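PDB 4LSD: fibronectin type III domain-containing protein 5 from Homo sapiens, which forms, in its fibronectin type III domain, a dimer with a continuous intersubunit beta-sheet, and as the exercise hormone irisin probably induces browning of white fat. Local coordinates for residues H13-A16 / N17-V20. Sequence-based numbering, arbitrary orientation.
Sequences HLKA and NSAV
Lys15 and Ser18 face each other at the end of a beta hairpin and pair through their backbones. Lys15 N donates to Ser18 O over 2.7 Å, with an N-H...O angle of 151°. The donor is tilted 23° from the plane of that carbonyl. The return bond, Ser18 N to Lys15 O, is weak at 3.5 Å. It closes the beta turn Lys15-Ala16-Asn17-Ser18. The backbone angles of Ala16 and Asn17 are close to those of a type I turn, with Asn17 somewhat more extended. The two bonds join Lys15 and Ser18 in the manner of a hydrogen-bonded antiparallel pair.

The side chains of this pair lie alongside each other. Ser18 OG is 3.5 Å from Lys15 CB and 3.9 Å from Lys15 CE. The bends in the lysine chain leave CE near the serine hydroxyl, and the amine then leads away.

The apolar contact is between Leu14 and Ala19, whose CA atoms are 4.3 Å apart. Leu14 CG stands anti to the backbone N (chi1 -178°). From there the CD1 branch meets Ala19 CB at 3.4 Å, a tight carbon contact. Ala19 is buried. His13 touches Val20 more loosely, CB to CG2 at 4.5 Å. The backbone of His13 is not that of a strand, and Val20 pairs with Arg12 instead.

The hairpin links strands 9-12 and 19-24, neighbours in the three-stranded sheet of the fibronectin type III sandwich. Backbone hydrogen bonds run from Val20 to Arg12 on the first strand and from Ala19 to Leu61 on strand 58-61. Asn17 is hydrogen-bonded through its backbone to Leu64 beyond that strand.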
loop_
_atom_site.group_PDB
_atom_site.type_symbol
_atom_site.label_atom_id
_atom_site.label_comp_id
_atom_site.label_asym_id
_atom_site.label_seq_id
_atom_site.Cartn_x
_atom_site.Cartn_y
_atom_site.Cartn_z
ATOM N N HIS A 13 -2.137 -16.877 5.991
ATOM C CA HIS A 13 -3.546 -16.506 5.992
ATOM C C HIS A 13 -3.961 -16.059 4.591
ATOM O O HIS A 13 -4.493 -14.969 4.388
ATOM C CB HIS A 13 -3.768 -15.407 7.033
ATOM C CG HIS A 13 -3.347 -15.806 8.415
ATOM N ND1 HIS A 13 -3.928 -16.860 9.090
ATOM C CD2 HIS A 13 -2.378 -15.325 9.233
ATOM C CE1 HIS A 13 -3.337 -17.011 10.261
ATOM N NE2 HIS A 13 -2.392 -16.093 10.374
ATOM N N LEU A 14 -3.694 -16.932 3.626
ATOM C CA LEU A 14 -3.994 -16.685 2.226
ATOM C C LEU A 14 -5.459 -16.959 1.888
ATOM O O LEU A 14 -5.904 -18.103 1.891
ATOM C CB LEU A 14 -3.073 -17.546 1.352
ATOM C CG LEU A 14 -3.167 -17.437 -0.175
ATOM C CD1 LEU A 14 -2.795 -16.025 -0.622
ATOM C CD2 LEU A 14 -2.226 -18.455 -0.822
ATOM N N LYS A 15 -6.200 -15.894 1.593
ATOM C CA LYS A 15 -7.613 -15.995 1.246
ATOM C C LYS A 15 -7.849 -15.699 -0.227
ATOM O O LYS A 15 -6.947 -15.287 -0.947
ATOM C CB LYS A 15 -8.446 -15.016 2.078
ATOM C CG LYS A 15 -9.018 -15.577 3.382
ATOM C CD LYS A 15 -7.954 -15.833 4.445
ATOM C CE LYS A 15 -7.473 -14.545 5.124
ATOM N NZ LYS A 15 -7.992 -14.365 6.520
ATOM N N ALA A 16 -9.085 -15.894 -0.661
ATOM C CA ALA A 16 -9.462 -15.657 -2.048
ATOM C C ALA A 16 -9.167 -14.245 -2.550
ATOM O O ALA A 16 -8.859 -14.052 -3.723
ATOM C CB ALA A 16 -10.945 -15.961 -2.229
ATOM N N ASN A 17 -9.262 -13.262 -1.662
ATOM C CA ASN A 17 -9.049 -11.872 -2.049
ATOM C C ASN A 17 -8.025 -11.135 -1.205
ATOM O O ASN A 17 -7.911 -9.911 -1.300
ATOM C CB ASN A 17 -10.376 -11.114 -1.972
ATOM C CG ASN A 17 -11.451 -11.706 -2.888
ATOM O OD1 ASN A 17 -11.329 -11.677 -4.116
ATOM N ND2 ASN A 17 -12.514 -12.240 -2.288
ATOM N N SER A 18 -7.287 -11.862 -0.375
ATOM C CA SER A 18 -6.299 -11.222 0.478
ATOM C C SER A 18 -5.248 -12.203 0.957
ATOM O O SER A 18 -5.419 -13.418 0.854
ATOM C CB SER A 18 -6.979 -10.612 1.696
ATOM O OG SER A 18 -7.485 -11.630 2.537
ATOM N N ALA A 19 -4.157 -11.661 1.485
ATOM C CA ALA A 19 -3.067 -12.466 2.020
ATOM C C ALA A 19 -2.217 -11.568 2.896
ATOM O O ALA A 19 -2.336 -10.345 2.834
ATOM C CB ALA A 19 -2.216 -13.054 0.893
ATOM N N VAL A 20 -1.375 -12.184 3.718
ATOM C CA VAL A 20 -0.474 -11.463 4.605
ATOM C C VAL A 20 0.936 -11.949 4.285
ATOM O O VAL A 20 1.155 -13.147 4.117
ATOM C CB VAL A 20 -0.774 -11.749 6.095
ATOM C CG1 VAL A 20 0.264 -11.044 6.967
ATOM C CG2 VAL A 20 -2.180 -11.268 6.457
#